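Sensor protein (Vibrio parahaemolyticus, PDB 3I9Y) probably acts as a TMAO-responsive sensor histidine kinase that passes phosphate from ATP to a histidine, this chain being its all-helical sensor domain. Local coordinates at residues 71-76 and 258-263; 99-104 and 230-235; 174-179 and 194-199; 184-189 and 235-240. All coordinates share one frame; numbering follows the deposited sequence.

Interaction 1: 71-76 and 258-263; sequences SNVQNV and SELNST
Asn72 and Thr263 meet tip to tip between two antiparallel helices whose axes here come within 9.3 Å. Asn72 carries the contact. Its CG lies anti to the carbonyl carbon (chi1 -66°), on the side facing the other helix, and ND2 at the end of the amide donates a weak, bent hydrogen bond to Thr263 OG1 at 2.8 Å. In Thr263, OG1 is anti to the carbonyl carbon, beside the backbone N, and CG2 is anti to N. Nearer the backbone, Leu260 CD1 packs against Asn72 CB at 3.9 Å, and Val73 CG2 lies at 4.2 Å from the same Leu260 CD1. The other end of the amide is wet: a water 3.0 Å from Asn72 OD1 also accepts from Asn75 ND2 and lies 2.7 Å from Glu259 OE1. Val73 also leans on Leu50 and Ile53 of helix 32-58, which places the pair inside the four-helix bundle that holds both ends of the modelled chain. A buried amide is thus used at both ends, its N-H weakly by a threonine hydroxyl and its oxygen probably by a water whose protons are in demand from Glu259 as well, so polar groups join the two helices alongside leucine and valine methyls.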
# COMPACT_ATOMS: atom_id res chain seq x y z
N SER A 71 -18.42 14.08 19.18
CA SER A 71 -18.10 12.82 18.71
C SER A 71 -17.75 12.94 17.11
O SER A 71 -16.84 12.20 16.58
CB SER A 71 -19.27 11.93 19.10
OG SER A 71 -19.65 11.25 17.99
N ASN A 72 -18.42 13.87 16.34
CA ASN A 72 -18.05 14.03 14.93
C ASN A 72 -16.51 14.46 14.87
O ASN A 72 -15.80 14.00 13.97
CB ASN A 72 -18.77 15.14 14.21
CG ASN A 72 -20.22 14.89 14.08
OD1 ASN A 72 -20.73 13.72 14.05
ND2 ASN A 72 -20.95 15.97 14.06
N VAL A 73 -16.02 15.32 15.79
CA VAL A 73 -14.70 15.76 15.73
C VAL A 73 -13.68 14.57 16.07
O VAL A 73 -12.57 14.45 15.42
CB VAL A 73 -14.49 16.94 16.71
CG1 VAL A 73 -13.06 17.27 16.90
CG2 VAL A 73 -15.25 18.18 16.22
N GLN A 74 -13.99 13.77 17.09
CA GLN A 74 -13.15 12.67 17.46
C GLN A 74 -13.09 11.66 16.24
O GLN A 74 -12.02 11.11 15.95
CB GLN A 74 -13.69 11.89 18.67
CG GLN A 74 -13.62 12.77 19.97
CD GLN A 74 -13.98 11.99 21.23
OE1 GLN A 74 -14.28 12.65 22.27
NE2 GLN A 74 -13.86 10.65 21.24
N ASN A 75 -14.20 11.43 15.56
CA ASN A 75 -14.18 10.53 14.50
C ASN A 75 -13.27 11.02 13.35
O ASN A 75 -12.57 10.17 12.76
CB ASN A 75 -15.54 10.20 13.92
CG ASN A 75 -16.39 9.42 14.92
OD1 ASN A 75 -15.85 8.79 15.82
ND2 ASN A 75 -17.75 9.48 14.75
N VAL A 76 -13.28 12.31 13.03
CA VAL A 76 -12.45 12.86 12.01
C VAL A 76 -11.01 12.72 12.47
O VAL A 76 -10.15 12.22 11.68
CB VAL A 76 -12.80 14.33 11.76
CG1 VAL A 76 -11.69 15.11 11.04
CG2 VAL A 76 -14.15 14.43 10.96
N SER A 258 -18.89 15.17 5.98
CA SER A 258 -20.22 15.54 5.62
C SER A 258 -21.03 15.47 6.93
O SER A 258 -21.82 16.40 7.26
CB SER A 258 -20.71 14.50 4.63
OG SER A 258 -22.10 14.65 4.75
N GLU A 259 -20.86 14.47 7.76
CA GLU A 259 -21.56 14.52 9.02
C GLU A 259 -21.09 15.69 9.96
O GLU A 259 -21.91 16.28 10.71
CB GLU A 259 -21.39 13.26 9.88
CG GLU A 259 -22.10 12.06 9.30
CD GLU A 259 -21.43 10.61 9.80
OE1 GLU A 259 -20.89 10.47 11.03
OE2 GLU A 259 -21.50 9.60 8.89
N LEU A 260 -19.81 16.05 9.98
CA LEU A 260 -19.40 17.10 10.82
C LEU A 260 -20.14 18.48 10.37
O LEU A 260 -20.59 19.27 11.25
CB LEU A 260 -17.94 17.32 10.68
CG LEU A 260 -17.39 18.61 11.23
CD1 LEU A 260 -17.58 18.53 12.72
CD2 LEU A 260 -15.79 18.84 10.84
N ASN A 261 -20.18 18.77 9.06
CA ASN A 261 -20.70 20.05 8.63
C ASN A 261 -22.21 20.00 8.77
O ASN A 261 -22.77 20.97 9.10
CB ASN A 261 -20.30 20.34 7.20
CG ASN A 261 -18.79 20.61 7.13
OD1 ASN A 261 -17.97 19.67 6.92
ND2 ASN A 261 -18.41 21.81 7.47
N SER A 262 -22.81 18.83 8.71
CA SER A 262 -24.24 18.78 8.86
C SER A 262 -24.59 19.07 10.31
O SER A 262 -25.58 19.73 10.59
CB SER A 262 -24.74 17.48 8.42
OG SER A 262 -25.73 17.15 9.33
N THR A 263 -23.75 18.70 11.27
CA THR A 263 -24.01 19.07 12.69
C THR A 263 -23.67 20.56 12.86
O THR A 263 -24.38 21.30 13.61
CB THR A 263 -23.12 18.28 13.60
OG1 THR A 263 -23.51 16.89 13.56
CG2 THR A 263 -23.15 18.71 15.07
O HOH W 1 -19.21 11.44 12.86

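Interaction 2: 99-104 and 230-235; sequences TRVEEM and QVVFTI
A chi2 of 132° bends the Arg100 chain at CD, and the side chain as a whole crosses that of Ile235 at about a right angle. In Ile235, CG1 is anti to the carbonyl carbon and chi2 is extended (172°), which carries CD1 out over one face of the Arg100 guanidinium, 3.3 Å above the plane and offset toward the rim, nearest NE. The methyl covers the flat side of the charged group, while NE forms a salt bridge with Glu96 of the same helix. Val231 also approaches the guanidinium, but the model is too tight there to support a detailed reading.

Deeper in, Val232 packs through both methyls. Val232 CG2 lies 3.9 Å from Arg100 CB and 4.3 Å from Val101 CG2; Val232 CG1 meets Met104 CE at 3.7 Å. This lies near the N-terminal end of helix 232-267, close to the junction of the two stacked four-helix bundles of the TorS sensor domain, where that helix packs against the long helix 63-114. Val231 O accepts from the backbone N of Thr234 and of Ile235, and from Thr234 OG1 at 3.0 Å on an in-plane lone pair; three donors thus meet on one carbonyl in the turn that carries Val232 and Ile235. Val101 and Met104, on the facing helix, also touch Ile177 of helix 158-180, and Glu103 forms a salt bridge with Arg229 just ahead of the turn.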
# COMPACT_ATOMS: atom_id res chain seq x y z
N THR A 99 12.67 -4.06 -3.41
CA THR A 99 13.99 -4.56 -3.10
C THR A 99 14.00 -6.09 -3.34
O THR A 99 14.90 -6.64 -3.92
CB THR A 99 14.32 -4.29 -1.58
OG1 THR A 99 14.28 -2.81 -1.56
CG2 THR A 99 15.88 -4.58 -1.27
N ARG A 100 13.00 -6.77 -2.89
CA ARG A 100 13.01 -8.20 -3.05
C ARG A 100 12.90 -8.67 -4.57
O ARG A 100 13.53 -9.68 -4.95
CB ARG A 100 11.83 -8.77 -2.22
CG ARG A 100 12.19 -9.06 -0.73
CD ARG A 100 11.10 -8.45 0.25
NE ARG A 100 11.34 -8.45 1.76
CZ ARG A 100 11.54 -9.60 2.31
NH1 ARG A 100 11.54 -10.67 1.57
NH2 ARG A 100 11.65 -9.76 3.58
N VAL A 101 12.11 -7.92 -5.38
CA VAL A 101 11.93 -8.26 -6.76
C VAL A 101 13.30 -8.02 -7.44
O VAL A 101 13.80 -8.96 -8.17
CB VAL A 101 10.79 -7.42 -7.36
CG1 VAL A 101 10.88 -7.43 -9.01
CG2 VAL A 101 9.41 -7.87 -6.73
N GLU A 102 14.02 -6.96 -7.09
CA GLU A 102 15.31 -6.68 -7.72
C GLU A 102 16.30 -7.81 -7.26
O GLU A 102 16.99 -8.32 -8.14
CB GLU A 102 15.86 -5.33 -7.36
CG GLU A 102 17.25 -4.97 -7.90
CD GLU A 102 17.29 -5.03 -9.40
OE1 GLU A 102 16.19 -5.08 -10.15
OE2 GLU A 102 18.47 -5.10 -9.93
N GLU A 103 16.32 -8.29 -6.02
CA GLU A 103 17.24 -9.42 -5.72
C GLU A 103 16.87 -10.65 -6.56
O GLU A 103 17.72 -11.46 -6.99
CB GLU A 103 17.10 -9.97 -4.28
CG GLU A 103 17.37 -8.79 -3.28
CD GLU A 103 17.11 -9.18 -1.78
OE1 GLU A 103 17.53 -8.32 -0.98
OE2 GLU A 103 16.53 -10.23 -1.39
N MET A 104 15.56 -10.85 -6.69
CA MET A 104 15.08 -12.02 -7.45
C MET A 104 15.44 -11.88 -8.97
O MET A 104 15.69 -12.98 -9.66
CB MET A 104 13.57 -12.21 -7.31
CG MET A 104 13.36 -12.69 -5.85
SD MET A 104 11.50 -13.01 -5.74
CE MET A 104 11.48 -11.97 -5.08
N GLN A 230 10.52 -16.20 -1.74
CA GLN A 230 9.14 -16.40 -2.02
C GLN A 230 8.31 -15.67 -0.94
O GLN A 230 7.15 -15.44 -1.22
CB GLN A 230 8.63 -17.97 -2.04
CG GLN A 230 9.22 -18.65 -3.18
CD GLN A 230 8.93 -20.21 -3.00
OE1 GLN A 230 9.62 -20.96 -2.18
NE2 GLN A 230 7.87 -20.63 -3.66
N VAL A 231 8.89 -15.27 0.18
CA VAL A 231 8.17 -14.42 1.24
C VAL A 231 7.68 -13.16 0.52
O VAL A 231 6.75 -12.52 1.02
CB VAL A 231 9.03 -13.83 2.44
CG1 VAL A 231 9.98 -14.85 2.97
CG2 VAL A 231 10.04 -12.92 1.91
N VAL A 232 8.22 -12.76 -0.66
CA VAL A 232 7.67 -11.49 -1.34
C VAL A 232 6.14 -11.64 -1.66
O VAL A 232 5.37 -10.69 -1.67
CB VAL A 232 8.46 -11.20 -2.57
CG1 VAL A 232 8.01 -12.15 -3.71
CG2 VAL A 232 8.18 -9.78 -3.04
N PHE A 233 5.61 -12.86 -1.92
CA PHE A 233 4.23 -12.98 -2.22
C PHE A 233 3.41 -12.73 -0.87
O PHE A 233 2.27 -12.24 -0.95
CB PHE A 233 3.91 -14.45 -2.72
CG PHE A 233 4.39 -14.68 -4.14
CD1 PHE A 233 3.68 -14.16 -5.23
CD2 PHE A 233 5.61 -15.36 -4.31
CE1 PHE A 233 4.19 -14.34 -6.46
CE2 PHE A 233 6.15 -15.55 -5.57
CZ PHE A 233 5.47 -15.06 -6.66
N THR A 234 3.95 -13.00 0.33
CA THR A 234 3.04 -12.70 1.42
C THR A 234 3.16 -11.21 1.62
O THR A 234 2.22 -10.67 2.11
CB THR A 234 3.37 -13.36 2.73
OG1 THR A 234 4.62 -12.83 3.11
CG2 THR A 234 3.74 -14.87 2.53
N ILE A 235 4.19 -10.48 1.14
CA ILE A 235 4.23 -8.97 1.33
C ILE A 235 3.25 -8.35 0.30
O ILE A 235 2.51 -7.36 0.57
CB ILE A 235 5.64 -8.41 1.17
CG1 ILE A 235 6.56 -9.15 2.23
CG2 ILE A 235 5.55 -6.91 1.52
CD1 ILE A 235 8.10 -8.78 2.01

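Interaction 3: 174-179 and 194-199; sequences LNQIEE and TAFENN
Gln176 and Phe196 bury the most surface here, with Ile177 third, on two antiparallel helices whose axes approach to 10.1 Å. The Gln176 chain leaves its backbone with CG anti to the carbonyl carbon and runs extended beyond, bringing its amide to the backbone of the opposite helix: Gln176 OE1 sits 3.4 Å from Phe196 CA, and Gln176 NE2 is 3.7 Å from Ala195 CB. Asn199 ND2 donates to Gln176 OE1 at 3.1 Å with an N-H...O angle of 153°. The donor stands above the carbonyl plane, 38° out of it, and the two amide planes are 30° apart. The Phe196 ring lies between Gln176 and Ile177: its CD1 is near Gln176 OE1, and its CE1 meets Ile177 CG1 and CD1, both at 3.4 Å. That ring also meets Phe233 of helix 232-267 and touches Met173, while Ile177 reaches Val101 and Met104 of helix 63-114, so Phe196 and Ile177 face the interior of the four-helix bundle to which the antiparallel helices 158-180 and 186-208 belong. One amide-amide hydrogen bond, its donor above the carbonyl plane, sits directly against this aromatic packing, so a polar link is kept at the margin of an otherwise apolar core.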
# COMPACT_ATOMS: atom_id res chain seq x y z
N LEU A 174 10.70 -15.31 -13.74
CA LEU A 174 10.91 -13.87 -13.60
C LEU A 174 9.68 -13.09 -14.17
O LEU A 174 9.23 -12.07 -13.62
CB LEU A 174 12.12 -13.49 -14.40
CG LEU A 174 12.94 -12.35 -13.94
CD1 LEU A 174 13.61 -11.66 -15.13
CD2 LEU A 174 12.33 -11.32 -12.85
N ASN A 175 9.08 -13.54 -15.24
CA ASN A 175 7.89 -12.85 -15.76
C ASN A 175 6.79 -12.97 -14.68
O ASN A 175 6.04 -11.99 -14.51
CB ASN A 175 7.31 -13.55 -17.12
CG ASN A 175 8.22 -13.25 -18.38
OD1 ASN A 175 9.05 -12.31 -18.37
ND2 ASN A 175 8.09 -14.05 -19.42
N GLN A 176 6.66 -14.11 -14.00
CA GLN A 176 5.63 -14.29 -12.92
C GLN A 176 5.83 -13.25 -11.80
O GLN A 176 4.88 -12.61 -11.38
CB GLN A 176 5.71 -15.71 -12.20
CG GLN A 176 5.24 -16.79 -13.25
CD GLN A 176 5.46 -18.14 -12.66
OE1 GLN A 176 6.52 -18.48 -12.08
NE2 GLN A 176 4.43 -18.91 -12.71
N ILE A 177 7.08 -13.10 -11.32
CA ILE A 177 7.34 -12.14 -10.25
C ILE A 177 7.05 -10.72 -10.81
O ILE A 177 6.37 -10.02 -10.11
CB ILE A 177 8.80 -12.22 -9.89
CG1 ILE A 177 8.95 -13.55 -9.10
CG2 ILE A 177 9.04 -11.17 -8.76
CD1 ILE A 177 10.56 -13.64 -8.64
N GLU A 178 7.49 -10.29 -12.05
CA GLU A 178 7.18 -8.94 -12.56
C GLU A 178 5.66 -8.80 -12.66
O GLU A 178 5.10 -7.71 -12.34
CB GLU A 178 7.77 -8.72 -14.06
CG GLU A 178 9.32 -8.83 -13.92
CD GLU A 178 10.00 -7.55 -13.43
OE1 GLU A 178 9.28 -6.59 -13.11
OE2 GLU A 178 11.26 -7.56 -13.39
N GLU A 179 4.91 -9.88 -13.05
CA GLU A 179 3.49 -9.67 -13.22
C GLU A 179 2.80 -9.50 -11.79
O GLU A 179 1.87 -8.67 -11.59
CB GLU A 179 2.88 -10.94 -13.82
CG GLU A 179 1.42 -10.72 -13.76
CD GLU A 179 0.60 -11.72 -14.51
OE1 GLU A 179 0.99 -12.90 -14.48
OE2 GLU A 179 -0.53 -11.33 -15.09
N THR A 194 1.23 -19.73 -6.16
CA THR A 194 1.42 -21.22 -6.04
C THR A 194 1.99 -21.67 -7.45
O THR A 194 2.82 -22.56 -7.55
CB THR A 194 0.09 -22.03 -5.69
OG1 THR A 194 -0.67 -22.17 -6.90
CG2 THR A 194 -0.76 -21.40 -4.77
N ALA A 195 1.61 -20.95 -8.48
CA ALA A 195 2.22 -21.24 -9.76
C ALA A 195 3.82 -21.02 -9.74
O ALA A 195 4.60 -21.82 -10.28
CB ALA A 195 1.60 -20.38 -10.79
N PHE A 196 4.33 -20.05 -9.02
CA PHE A 196 5.76 -19.74 -9.07
C PHE A 196 6.32 -20.79 -8.24
O PHE A 196 7.44 -21.30 -8.50
CB PHE A 196 6.02 -18.36 -8.33
CG PHE A 196 7.48 -18.04 -8.10
CD1 PHE A 196 8.17 -17.18 -8.99
CD2 PHE A 196 8.14 -18.53 -7.02
CE1 PHE A 196 9.51 -16.85 -8.77
CE2 PHE A 196 9.48 -18.21 -6.77
CZ PHE A 196 10.19 -17.39 -7.64
N GLU A 197 5.59 -21.16 -7.16
CA GLU A 197 6.20 -22.21 -6.32
C GLU A 197 6.32 -23.62 -7.07
O GLU A 197 7.27 -24.39 -6.85
CB GLU A 197 5.35 -22.49 -5.10
CG GLU A 197 5.93 -23.63 -4.28
CD GLU A 197 5.16 -23.81 -2.91
OE1 GLU A 197 3.87 -23.70 -2.82
OE2 GLU A 197 5.86 -24.02 -1.88
N ASN A 198 5.34 -23.95 -7.87
CA ASN A 198 5.33 -25.28 -8.60
C ASN A 198 6.53 -25.19 -9.64
O ASN A 198 7.36 -26.08 -9.71
CB ASN A 198 4.02 -25.45 -9.35
CG ASN A 198 2.76 -25.68 -8.39
OD1 ASN A 198 2.89 -26.19 -7.19
ND2 ASN A 198 1.52 -25.31 -8.93
N ASN A 199 6.72 -24.03 -10.28
CA ASN A 199 7.85 -23.85 -11.24
C ASN A 199 9.14 -24.00 -10.60
O ASN A 199 10.05 -24.59 -11.15
CB ASN A 199 7.80 -22.52 -11.87
CG ASN A 199 6.81 -22.50 -12.84
OD1 ASN A 199 6.40 -23.59 -13.19
ND2 ASN A 199 6.31 -21.31 -13.35

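Interaction 4: 184-189 and 235-240; sequences TNVDRI and ILLQQY
Thr184 CA and Tyr240 CA, the nearest such pair, are 6.9 Å apart where the loop at 184-185 turns into a helix that begins at Val186 and faces a continuous helical stretch, 235-240. Val186 lies over the Tyr240 ring: its CB stands 3.6 Å from the ring centroid and 11° off the normal, a CH-pi contact over the centre of one face. In Tyr240, CG is anti to the backbone N (chi1 167°), on the side of the helix facing Val186. At the ring's edge, in its plane, Thr184 O is 3.4 Å from Tyr240 CE1. A water bridges Val186 and Tyr240, accepting from Val186 N and lying 2.9 Å from Tyr240 OH, a weak link at the hydroxyl end of the ring.

One branch of Val186, CG2, meets Leu237 CD2 at 3.8 Å. The side chains of Ile189 and Leu237 run past one another in opposite senses, and Ile189 CG2 to Leu237 CD2, at 3.3 Å, is tighter than usual for two methyls. Ile189 CG2 also reaches Leu236 CB, while its CD1 touches Tyr240 CB. Asn185 OD1 accepts from Arg188 N at 3.0 Å and, weakly, from Asp187 N, an N-cap at the start of the helix on which Val186 is the first residue.

In the fold, this joins the beginning of helix 186-208 to an early part of helix 232-267. Leu237 also packs on Gln190 and Gln193, Ile189 and Leu236 touch the preceding loop at Leu183 and Arg181 respectively, and Arg188 forms a salt bridge back to Glu179 of helix 158-180.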
# COMPACT_ATOMS: atom_id res chain seq x y z
N THR A 184 -3.80 -6.18 -8.89
CA THR A 184 -4.63 -5.54 -7.88
C THR A 184 -5.72 -6.56 -7.50
O THR A 184 -6.67 -6.25 -6.78
CB THR A 184 -5.34 -4.25 -8.40
OG1 THR A 184 -6.03 -4.66 -9.58
CG2 THR A 184 -4.41 -3.11 -8.85
N ASN A 185 -5.62 -7.80 -7.92
CA ASN A 185 -6.73 -8.71 -7.52
C ASN A 185 -6.17 -9.75 -6.64
O ASN A 185 -5.26 -10.42 -7.07
CB ASN A 185 -7.34 -9.40 -8.79
CG ASN A 185 -8.39 -10.50 -8.43
OD1 ASN A 185 -8.10 -11.58 -7.91
ND2 ASN A 185 -9.67 -10.18 -8.72
N VAL A 186 -6.78 -10.03 -5.51
CA VAL A 186 -6.17 -10.92 -4.61
C VAL A 186 -6.16 -12.38 -4.92
O VAL A 186 -5.20 -13.10 -4.48
CB VAL A 186 -6.71 -10.70 -3.20
CG1 VAL A 186 -8.08 -11.41 -3.02
CG2 VAL A 186 -5.85 -11.30 -2.15
N ASP A 187 -7.16 -12.88 -5.66
CA ASP A 187 -7.11 -14.32 -6.03
C ASP A 187 -5.97 -14.52 -7.08
O ASP A 187 -5.37 -15.51 -7.12
CB ASP A 187 -8.50 -14.72 -6.70
CG ASP A 187 -9.70 -14.44 -5.70
OD1 ASP A 187 -10.56 -13.62 -5.99
OD2 ASP A 187 -9.76 -14.99 -4.58
N ARG A 188 -5.79 -13.54 -7.95
CA ARG A 188 -4.72 -13.63 -8.89
C ARG A 188 -3.36 -13.66 -8.24
O ARG A 188 -2.48 -14.45 -8.70
CB ARG A 188 -4.79 -12.45 -9.80
CG ARG A 188 -5.44 -12.86 -11.07
CD ARG A 188 -4.56 -14.14 -11.56
NE ARG A 188 -3.43 -13.71 -12.40
CZ ARG A 188 -2.81 -14.52 -13.23
NH1 ARG A 188 -3.22 -15.85 -13.32
NH2 ARG A 188 -1.86 -13.99 -14.04
N ILE A 189 -3.19 -12.84 -7.17
CA ILE A 189 -1.89 -12.82 -6.42
C ILE A 189 -1.66 -14.23 -5.89
O ILE A 189 -0.61 -14.80 -6.08
CB ILE A 189 -1.84 -11.80 -5.27
CG1 ILE A 189 -1.84 -10.42 -5.89
CG2 ILE A 189 -0.53 -12.08 -4.33
CD1 ILE A 189 -2.30 -9.35 -4.79
N ILE A 235 4.19 -10.48 1.14
CA ILE A 235 4.23 -8.97 1.33
C ILE A 235 3.25 -8.35 0.30
O ILE A 235 2.51 -7.36 0.57
CB ILE A 235 5.64 -8.41 1.17
CG1 ILE A 235 6.56 -9.15 2.23
CG2 ILE A 235 5.55 -6.91 1.52
CD1 ILE A 235 8.10 -8.78 2.01
N LEU A 236 3.12 -9.02 -0.87
CA LEU A 236 2.16 -8.54 -1.90
C LEU A 236 0.73 -8.67 -1.34
O LEU A 236 -0.15 -7.75 -1.64
CB LEU A 236 2.23 -9.30 -3.25
CG LEU A 236 3.52 -8.82 -3.97
CD1 LEU A 236 3.70 -9.91 -5.18
CD2 LEU A 236 3.34 -7.46 -4.69
N LEU A 237 0.48 -9.74 -0.56
CA LEU A 237 -0.88 -9.82 0.03
C LEU A 237 -1.10 -8.74 1.11
O LEU A 237 -2.24 -8.22 1.22
CB LEU A 237 -1.23 -11.25 0.66
CG LEU A 237 -0.94 -12.30 -0.51
CD1 LEU A 237 -0.69 -13.74 -0.08
CD2 LEU A 237 -2.24 -12.29 -1.46
N GLN A 238 -0.04 -8.43 1.93
CA GLN A 238 -0.25 -7.42 2.90
C GLN A 238 -0.48 -6.08 2.16
O GLN A 238 -1.21 -5.31 2.66
CB GLN A 238 1.02 -7.31 3.79
CG GLN A 238 1.03 -8.56 4.72
CD GLN A 238 2.57 -8.83 5.17
OE1 GLN A 238 3.49 -8.22 4.66
NE2 GLN A 238 2.76 -9.74 6.00
N GLN A 239 0.23 -5.79 1.05
CA GLN A 239 0.10 -4.53 0.39
C GLN A 239 -1.37 -4.58 -0.16
O GLN A 239 -2.05 -3.54 -0.13
CB GLN A 239 1.03 -4.44 -0.84
CG GLN A 239 0.72 -3.36 -1.74
CD GLN A 239 1.82 -3.26 -2.81
OE1 GLN A 239 1.79 -4.05 -3.86
NE2 GLN A 239 2.72 -2.32 -2.65
N TYR A 240 -1.87 -5.73 -0.64
CA TYR A 240 -3.29 -5.65 -1.14
C TYR A 240 -4.26 -5.22 0.01
O TYR A 240 -5.09 -4.38 -0.16
CB TYR A 240 -3.77 -7.02 -1.67
CG TYR A 240 -5.23 -7.11 -1.91
CD1 TYR A 240 -5.75 -6.71 -3.15
CD2 TYR A 240 -6.09 -7.63 -0.96
CE1 TYR A 240 -7.16 -6.89 -3.50
CE2 TYR A 240 -7.53 -7.70 -1.24
CZ TYR A 240 -8.04 -7.35 -2.51
OH TYR A 240 -9.41 -7.26 -2.78
O HOH W 2 -9.19 -9.03 -5.09

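Interactions 1 and 2 join the same two helices, 63-114 and 232-267, yet their centres lie about 42 Å apart on opposite sides of the chain's centre, interaction 1 in the bundle with the chain ends, interaction 2 near the junction. Interactions 1 and 3 are buried and use asparagine or glutamine amides beside apolar side chains, interaction 1 adding water. Interactions 2 and 4 are partly buried, have no direct hydrogen bond between their segments and depend on aliphatic carbons over a guanidinium or a tyrosine ring. They share Ile235, on the helix they have in common. Interactions 2 and 3 touch through Met104 and Ile177, while Glu179 and Arg188 link interactions 3 and 4 by a salt bridge.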